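Galactose-1-phosphate uridylyltransferase (Pyrobaculum aerophilum str. IM2, PDB 6K9Z) probably transfers uridylyl groups between UDP-glucose and hexose 1-phosphates such as galactose 1-phosphate in carbohydrate metabolism. Local coordinates at residues 154-159 with 266-271. The protein carries 1 engineered substitution. Numbering follows the deposited sequence.
Sequences RAELQA and HFEIYG. With FE (Fe (III) ion), chain E.
Glu156, His266 and Glu268 meet through a shared iron(III) ion, which links helix 151-167 to strand 266-271 of the large antiparallel half-barrel sheet in this HIT-superfamily protein. The closest CA pair, Glu156 and His266, is 11.5 Å apart, so the contact is made by side-chain ends. Extended beyond CG, Glu156 reaches the ion with both carboxylate oxygens: OE2 lies 2.3 Å from the iron and OE1 is essentially as near, a bidentate grip. Glu268, coming from the opposite direction to Glu156, is monodentate, its OE1 at 2.3 Å and its OE2 at 3.9 Å from the iron. The angle Glu156 OE1–iron–Glu268 OE1 is about 161°, placing these two donors roughly trans. His266 supplies NE2 at 2.2 Å; its CG, set between the backbone N and carbonyl carbon (chi1 47°), turns the ring to the iron, 6° from the Glu156 carboxylate plane. Glu156 OE1 lies at the ring edge, in its plane, 3.2 Å from His266 NE2, held there by common metal binding, not by a hydrogen bond. His252 ND1 and a water complete six ligand atoms. Second-shell hydrogen bonds probably restrict rotation of Glu156 and His266: Tyr263 OH with Glu156 OE1, and His266 ND1 with His264 O, consistent with a proton on ND1. Tyr270, two residues after Glu268, donates its OH to the non-coordinating Glu268 OE2 at 2.6 Å, nearly along that oxygen's C-O axis.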
# COMPACT_ATOMS: atom_id res chain seq x y z
N ARG A 154 -13.79 -0.29 4.15
CA ARG A 154 -14.70 -1.44 4.34
C ARG A 154 -14.15 -2.30 5.49
O ARG A 154 -14.97 -2.76 6.30
CB ARG A 154 -14.85 -2.30 3.09
CG ARG A 154 -15.82 -3.47 3.23
CD ARG A 154 -16.05 -4.21 1.92
NE ARG A 154 -16.93 -3.54 0.91
CZ ARG A 154 -16.52 -2.77 -0.16
NH1 ARG A 154 -15.24 -2.48 -0.36
NH2 ARG A 154 -17.42 -2.30 -1.03
N ALA A 155 -12.86 -2.65 5.47
CA ALA A 155 -12.26 -3.52 6.52
C ALA A 155 -12.48 -2.82 7.88
O ALA A 155 -12.92 -3.49 8.85
CB ALA A 155 -10.79 -3.74 6.23
N GLU A 156 -12.27 -1.50 7.95
CA GLU A 156 -12.38 -0.77 9.23
C GLU A 156 -13.85 -0.78 9.68
O GLU A 156 -14.11 -0.95 10.90
CB GLU A 156 -11.88 0.67 9.13
CG GLU A 156 -10.42 0.87 8.74
CD GLU A 156 -9.82 2.23 9.08
OE1 GLU A 156 -10.60 3.14 9.55
OE2 GLU A 156 -8.59 2.40 8.92
N LEU A 157 -14.78 -0.61 8.75
CA LEU A 157 -16.23 -0.57 9.07
C LEU A 157 -16.64 -1.93 9.62
O LEU A 157 -17.38 -2.01 10.62
CB LEU A 157 -16.99 -0.23 7.80
CG LEU A 157 -16.98 1.24 7.38
CD1 LEU A 157 -17.39 1.36 5.95
CD2 LEU A 157 -17.86 2.11 8.28
N GLN A 158 -16.18 -3.01 8.98
CA GLN A 158 -16.58 -4.35 9.39
C GLN A 158 -16.02 -4.60 10.80
O GLN A 158 -16.77 -5.07 11.67
CB GLN A 158 -16.18 -5.40 8.35
CG GLN A 158 -16.62 -6.80 8.75
CD GLN A 158 -18.13 -6.91 8.76
OE1 GLN A 158 -18.83 -6.26 7.97
NE2 GLN A 158 -18.67 -7.75 9.65
N ALA A 159 -14.74 -4.33 11.07
CA ALA A 159 -14.19 -4.57 12.42
C ALA A 159 -14.93 -3.70 13.45
O ALA A 159 -15.19 -4.22 14.55
CB ALA A 159 -12.71 -4.26 12.48
N HIS A 266 -12.20 10.01 11.07
CA HIS A 266 -10.84 10.43 11.52
C HIS A 266 -10.03 10.75 10.27
O HIS A 266 -10.29 10.09 9.21
CB HIS A 266 -10.18 9.35 12.38
CG HIS A 266 -10.28 7.96 11.81
ND1 HIS A 266 -11.46 7.20 11.88
CD2 HIS A 266 -9.37 7.18 11.21
CE1 HIS A 266 -11.24 6.02 11.31
NE2 HIS A 266 -9.97 5.95 10.95
N PHE A 267 -9.09 11.68 10.38
CA PHE A 267 -8.05 11.92 9.36
C PHE A 267 -6.84 11.05 9.71
O PHE A 267 -6.45 11.02 10.89
CB PHE A 267 -7.69 13.38 9.26
CG PHE A 267 -8.80 14.24 8.69
CD1 PHE A 267 -9.83 14.67 9.52
CD2 PHE A 267 -8.82 14.57 7.36
CE1 PHE A 267 -10.84 15.50 9.02
CE2 PHE A 267 -9.80 15.42 6.88
CZ PHE A 267 -10.85 15.80 7.67
N GLU A 268 -6.31 10.32 8.72
CA GLU A 268 -5.01 9.63 8.89
C GLU A 268 -3.98 10.44 8.10
O GLU A 268 -4.21 10.73 6.92
CB GLU A 268 -5.06 8.15 8.53
CG GLU A 268 -6.12 7.37 9.25
CD GLU A 268 -6.06 5.88 9.09
OE1 GLU A 268 -6.66 5.19 9.92
OE2 GLU A 268 -5.45 5.43 8.11
N ILE A 269 -2.85 10.73 8.74
CA ILE A 269 -1.73 11.40 8.07
C ILE A 269 -0.51 10.46 8.16
O ILE A 269 -0.13 10.09 9.29
CB ILE A 269 -1.47 12.77 8.72
CG1 ILE A 269 -2.63 13.75 8.62
CG2 ILE A 269 -0.23 13.38 8.12
CD1 ILE A 269 -2.53 14.86 9.66
N TYR A 270 0.09 10.17 7.01
CA TYR A 270 1.28 9.31 6.86
C TYR A 270 2.42 10.22 6.43
O TYR A 270 2.46 10.54 5.28
CB TYR A 270 1.04 8.19 5.87
CG TYR A 270 -0.27 7.47 5.97
CD1 TYR A 270 -0.91 7.23 7.16
CD2 TYR A 270 -0.83 6.95 4.81
CE1 TYR A 270 -2.09 6.49 7.22
CE2 TYR A 270 -2.02 6.24 4.83
CZ TYR A 270 -2.67 6.04 6.05
OH TYR A 270 -3.85 5.34 6.04
N GLY A 271 3.25 10.66 7.37
CA GLY A 271 4.51 11.35 7.05
C GLY A 271 5.54 10.36 6.63
O GLY A 271 5.75 9.35 7.38
FE FE E . -8.81 4.49 9.75
O HOH W 1 -8.18 3.43 11.62